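Local coordinates for periplasmic binding protein (Roseiflexus sp. RS-1, PDB 5GJ3) that binds two heme molecules in the periplasm and probably hands heme on to a membrane importer of a bacterial heme-acquisition system, at residues P96-P101 and P248-A253; V165-A170 and L244-R249. One frame throughout, in Å; residues are numbered along the deposited sequence.

Contact 1 of 2, residues P96-P101 and P248-A253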
loop_
_atom_site.group_PDB
_atom_site.type_symbol
_atom_site.label_atom_id
_atom_site.label_comp_id
_atom_site.label_asym_id
_atom_site.label_seq_id
_atom_site.Cartn_x
_atom_site.Cartn_y
_atom_site.Cartn_z
ATOM N N PRO A 96 7.735 -4.151 -6.077
ATOM C CA PRO A 96 6.871 -3.077 -6.615
ATOM C C PRO A 96 6.381 -3.441 -8.031
ATOM O O PRO A 96 6.920 -2.965 -9.021
ATOM C CB PRO A 96 7.816 -1.868 -6.626
ATOM C CG PRO A 96 9.175 -2.486 -6.862
ATOM C CD PRO A 96 9.160 -3.758 -6.054
ATOM N N SER A 97 5.340 -4.270 -8.111
ATOM C CA SER A 97 4.909 -4.888 -9.344
ATOM C C SER A 97 3.397 -5.200 -9.220
ATOM O O SER A 97 2.923 -5.539 -8.111
ATOM C CB SER A 97 5.690 -6.197 -9.469
ATOM O OG SER A 97 5.038 -7.100 -10.323
ATOM N N LEU A 98 2.660 -5.131 -10.334
ATOM C CA LEU A 98 1.266 -5.551 -10.353
ATOM C C LEU A 98 1.100 -7.075 -10.279
ATOM O O LEU A 98 -0.000 -7.543 -10.156
ATOM C CB LEU A 98 0.514 -5.023 -11.585
ATOM C CG LEU A 98 0.157 -3.543 -11.498
ATOM C CD1 LEU A 98 -0.608 -3.195 -12.743
ATOM C CD2 LEU A 98 -0.677 -3.248 -10.280
ATOM N N ASP A 99 2.192 -7.818 -10.357
ATOM C CA ASP A 99 2.195 -9.256 -10.021
ATOM C C ASP A 99 2.276 -9.602 -8.506
ATOM O O ASP A 99 2.019 -10.753 -8.118
ATOM C CB ASP A 99 3.389 -9.920 -10.712
ATOM C CG ASP A 99 3.182 -10.058 -12.195
ATOM O OD1 ASP A 99 2.013 -10.042 -12.636
ATOM O OD2 ASP A 99 4.191 -10.183 -12.924
ATOM N N ALA A 100 2.693 -8.651 -7.669
ATOM C CA ALA A 100 2.777 -8.901 -6.216
ATOM C C ALA A 100 1.445 -9.373 -5.547
ATOM O O ALA A 100 1.488 -10.305 -4.734
ATOM C CB ALA A 100 3.366 -7.688 -5.474
ATOM N N PRO A 101 0.278 -8.757 -5.878
ATOM C CA PRO A 101 -0.983 -9.213 -5.232
ATOM C C PRO A 101 -1.171 -10.747 -5.391
ATOM O O PRO A 101 -1.310 -11.472 -4.402
ATOM C CB PRO A 101 -2.083 -8.420 -5.987
ATOM C CG PRO A 101 -1.367 -7.147 -6.347
ATOM C CD PRO A 101 0.016 -7.636 -6.814
ATOM N N PRO A 248 -5.361 -7.561 -1.983
ATOM C CA PRO A 248 -6.566 -7.958 -2.679
ATOM C C PRO A 248 -7.389 -6.771 -3.235
ATOM O O PRO A 248 -8.166 -6.968 -4.182
ATOM C CB PRO A 248 -7.380 -8.702 -1.597
ATOM C CG PRO A 248 -6.372 -9.107 -0.562
ATOM C CD PRO A 248 -5.413 -7.927 -0.556
ATOM N N ARG A 249 -7.205 -5.574 -2.669
ATOM C CA ARG A 249 -7.929 -4.376 -3.122
ATOM C C ARG A 249 -7.219 -3.553 -4.197
ATOM O O ARG A 249 -7.661 -2.443 -4.525
ATOM C CB ARG A 249 -8.311 -3.496 -1.916
ATOM C CG ARG A 249 -9.392 -4.172 -1.033
ATOM C CD ARG A 249 -9.702 -3.262 0.159
ATOM N NE ARG A 249 -8.508 -3.138 1.002
ATOM C CZ ARG A 249 -8.241 -2.156 1.861
ATOM N NH1 ARG A 249 -9.043 -1.115 1.993
ATOM N NH2 ARG A 249 -7.113 -2.176 2.536
ATOM N N THR A 250 -6.161 -4.117 -4.784
ATOM C CA THR A 250 -5.334 -3.391 -5.741
ATOM C C THR A 250 -6.122 -2.898 -6.956
ATOM O O THR A 250 -5.958 -1.748 -7.367
ATOM C CB THR A 250 -4.126 -4.229 -6.219
ATOM O OG1 THR A 250 -3.322 -4.504 -5.068
ATOM C CG2 THR A 250 -3.240 -3.412 -7.230
ATOM N N GLY A 251 -6.960 -3.781 -7.518
ATOM C CA GLY A 251 -7.840 -3.465 -8.602
ATOM C C GLY A 251 -8.846 -2.374 -8.226
ATOM O O GLY A 251 -9.168 -1.535 -9.040
ATOM N N GLN A 252 -9.343 -2.386 -7.001
ATOM C CA GLN A 252 -10.300 -1.359 -6.586
ATOM C C GLN A 252 -9.569 -0.015 -6.492
ATOM O O GLN A 252 -10.098 0.998 -6.867
ATOM C CB GLN A 252 -10.927 -1.742 -5.237
ATOM C CG GLN A 252 -11.796 -3.004 -5.329
ATOM C CD GLN A 252 -12.004 -3.644 -3.964
ATOM O OE1 GLN A 252 -12.024 -2.952 -2.943
ATOM N NE2 GLN A 252 -12.089 -4.958 -3.927
ATOM N N ALA A 253 -8.345 -0.010 -5.973
ATOM C CA ALA A 253 -7.609 1.268 -5.834
ATOM C C ALA A 253 -7.219 1.833 -7.206
ATOM O O ALA A 253 -7.327 3.043 -7.426
ATOM C CB ALA A 253 -6.381 1.118 -4.910
#
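Two helix starts meet here, the entry to helix 100-111 and the first turn of helix 250-267, and Thr250 of one touches Leu98 and Pro101 of the other. The threonine splits its two branches between these partners. Its hydroxyl faces the proline ring, OG1 of Thr250 lying 3.5 Å from CG of Pro101, with the two side chains at about a right angle. Its methyl CG2, set anti to the backbone N by a chi1 of -62° that leaves OG1 beside that N, meets the CD2 methyl of Leu98 at 4.0 Å. The Pro101 contact is van der Waals packing of a ring carbon on an oxygen; OG1 has its polar partner in the carbonyl O of Gly247, a bond that ties the hydroxyl back to the loop that leads into its own helix. Although its CB does not point straight at the other segment, the end of Leu98 comes nearer. The backbone around it is shaped by a type I turn from Ser97 to Ala100, in which Ser97 OG accepts the Asp99 N-H at 2.9 Å as a capping bond. On the second segment Arg249 holds the N-cap position, and Ala253 N closes the first helical turn onto Arg249 O at 2.9 Å. Helix 115-136, the long helix leading from the lobe with the parallel sheet to the second lobe, adjoins both sides through Val125 on Pro101 and Ile129 on Thr250, consistent with the two-lobed, helix-linked architecture of this family; helix 164-171 places Val167 against Leu98 and Met168 against Thr250.

Contact 2 of 2, residues V165-A170 and L244-R249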
loop_
_atom_site.group_PDB
_atom_site.type_symbol
_atom_site.label_atom_id
_atom_site.label_comp_id
_atom_site.label_asym_id
_atom_site.label_seq_id
_atom_site.Cartn_x
_atom_site.Cartn_y
_atom_site.Cartn_z
ATOM N N VAL A 165 3.871 3.107 -5.540
ATOM C CA VAL A 165 2.930 4.181 -5.967
ATOM C C VAL A 165 3.217 4.544 -7.433
ATOM O O VAL A 165 2.285 4.819 -8.207
ATOM C CB VAL A 165 2.896 5.413 -5.019
ATOM C CG1 VAL A 165 4.213 6.178 -5.031
ATOM C CG2 VAL A 165 1.715 6.351 -5.381
ATOM N N ASP A 166 4.496 4.463 -7.823
ATOM C CA ASP A 166 4.878 4.697 -9.216
ATOM C C ASP A 166 4.160 3.703 -10.137
ATOM O O ASP A 166 3.566 4.091 -11.158
ATOM C CB ASP A 166 6.386 4.573 -9.390
ATOM C CG ASP A 166 6.831 4.921 -10.789
ATOM O OD1 ASP A 166 6.648 6.076 -11.220
ATOM O OD2 ASP A 166 7.361 4.036 -11.472
ATOM N N VAL A 167 4.157 2.439 -9.725
ATOM C CA VAL A 167 3.457 1.389 -10.462
ATOM C C VAL A 167 1.940 1.642 -10.516
ATOM O O VAL A 167 1.292 1.458 -11.563
ATOM C CB VAL A 167 3.780 -0.032 -9.875
ATOM C CG1 VAL A 167 2.910 -1.093 -10.531
ATOM C CG2 VAL A 167 5.244 -0.373 -10.082
ATOM N N MET A 168 1.348 2.054 -9.389
ATOM C CA MET A 168 -0.086 2.353 -9.395
ATOM C C MET A 168 -0.447 3.553 -10.333
ATOM O O MET A 168 -1.429 3.504 -11.053
ATOM C CB MET A 168 -0.593 2.625 -7.974
ATOM C CG MET A 168 -0.319 1.487 -6.970
ATOM S SD MET A 168 -1.458 0.128 -7.313
ATOM C CE MET A 168 -3.002 0.783 -6.617
ATOM N N ILE A 169 0.343 4.627 -10.269
ATOM C CA ILE A 169 0.089 5.798 -11.124
ATOM C C ILE A 169 0.106 5.388 -12.598
ATOM O O ILE A 169 -0.807 5.723 -13.331
ATOM C CB ILE A 169 1.093 6.932 -10.857
ATOM C CG1 ILE A 169 0.784 7.538 -9.458
ATOM C CG2 ILE A 169 0.905 8.056 -11.917
ATOM C CD1 ILE A 169 1.870 8.464 -8.951
ATOM N N ALA A 170 1.145 4.650 -13.008
ATOM C CA ALA A 170 1.314 4.278 -14.440
ATOM C C ALA A 170 0.205 3.366 -14.911
ATOM O O ALA A 170 -0.408 3.620 -15.934
ATOM C CB ALA A 170 2.674 3.640 -14.711
ATOM N N LEU A 244 -1.277 1.476 -1.321
ATOM C CA LEU A 244 0.104 1.008 -1.416
ATOM C C LEU A 244 0.366 -0.456 -1.005
ATOM O O LEU A 244 1.465 -0.980 -1.276
ATOM C CB LEU A 244 1.004 1.933 -0.584
ATOM C CG LEU A 244 1.024 3.397 -1.019
ATOM C CD1 LEU A 244 1.878 4.137 0.001
ATOM C CD2 LEU A 244 1.642 3.540 -2.413
ATOM N N GLY A 245 -0.630 -1.105 -0.395
ATOM C CA GLY A 245 -0.534 -2.537 0.002
ATOM C C GLY A 245 -0.302 -3.618 -1.061
ATOM O O GLY A 245 0.245 -4.694 -0.737
ATOM N N MET A 246 -0.664 -3.369 -2.322
ATOM C CA MET A 246 -0.469 -4.410 -3.352
ATOM C C MET A 246 -1.108 -5.742 -2.914
ATOM O O MET A 246 -0.508 -6.824 -2.937
ATOM C CB MET A 246 1.005 -4.549 -3.748
ATOM C CG MET A 246 1.494 -3.341 -4.562
ATOM S SD MET A 246 0.623 -3.122 -6.150
ATOM C CE MET A 246 1.810 -2.022 -6.931
ATOM N N GLY A 247 -2.352 -5.617 -2.466
ATOM C CA GLY A 247 -3.072 -6.737 -1.903
ATOM C C GLY A 247 -4.348 -6.959 -2.656
ATOM O O GLY A 247 -4.426 -6.607 -3.831
ATOM N N PRO A 248 -5.361 -7.561 -1.983
ATOM C CA PRO A 248 -6.566 -7.958 -2.679
ATOM C C PRO A 248 -7.389 -6.771 -3.235
ATOM O O PRO A 248 -8.166 -6.968 -4.182
ATOM C CB PRO A 248 -7.380 -8.702 -1.597
ATOM C CG PRO A 248 -6.372 -9.107 -0.562
ATOM C CD PRO A 248 -5.413 -7.927 -0.556
ATOM N N ARG A 249 -7.205 -5.574 -2.669
ATOM C CA ARG A 249 -7.929 -4.376 -3.122
ATOM C C ARG A 249 -7.219 -3.553 -4.197
ATOM O O ARG A 249 -7.661 -2.443 -4.525
ATOM C CB ARG A 249 -8.311 -3.496 -1.916
ATOM C CG ARG A 249 -9.392 -4.172 -1.033
ATOM C CD ARG A 249 -9.702 -3.262 0.159
ATOM N NE ARG A 249 -8.508 -3.138 1.002
ATOM C CZ ARG A 249 -8.241 -2.156 1.861
ATOM N NH1 ARG A 249 -9.043 -1.115 1.993
ATOM N NH2 ARG A 249 -7.113 -2.176 2.536
#
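Apolar side chains make this contact, Val165, Val167 and Met168 of helix 164-171 packing on Leu244 and Met246. The tightest pair is carbon on carbon: the CD2 methyl of Leu244 presses on CB of Val165 at 3.4 Å, closer than usual van der Waals packing, and the two side chains meet at a slant. With chi1 at 67°, CG1 of Val165 sits between the backbone N and the carbonyl carbon, leaving CG2 opposite the N; CG2 of Val165 also lies near CD2 of Leu244, at 4.1 Å. The sulfur-bearing chains form the second group. Met246 CE touches two helix residues, 3.9 Å from CG1 of Val167 and 3.9 Å from SD of Met168. The methionines run past each other in opposite directions, SD of Met168 and SD of Met246 4.0 Å apart; bends at chi2 and chi3 curl the Met168 chain, whereas Met246 bends at chi2 and then extends (chi3 -163°). Met246 is the first residue after helix 240-244 to leave helical geometry, with phi 53°. Met168 also packs on Thr250, Ala253, Leu254 and Leu257 of helix 250-267, and Lys104 NZ bonds to Gly245 O. Gly245 touches heme and Leu244 lines the heme pocket, and the packing behind Leu244 is consistent with the apolar base of the cleft between the two lobes of a periplasmic binding protein.

From the N terminus the chain first builds the lobe with the parallel sheet, then enters helix 100-111 through 96-101, follows helix 115-136 and forms the second lobe, where 165-170 lies. Its return through 244-253 closes both loops: contact 2 spans the 73 residues between 170 and 244, and contact 1 the 146 between 101 and 248. The smaller loop lies within the larger, and the closing segments overlap at Pro248 and Arg249. The two sites also touch directly, Pro101 CG lying 3.5 Å from Met246 O. Contact 1 ties the entry of helix 100-111 to the start of helix 250-267; contact 2 ties the loop before the latter to helix 164-171, next to the heme pocket.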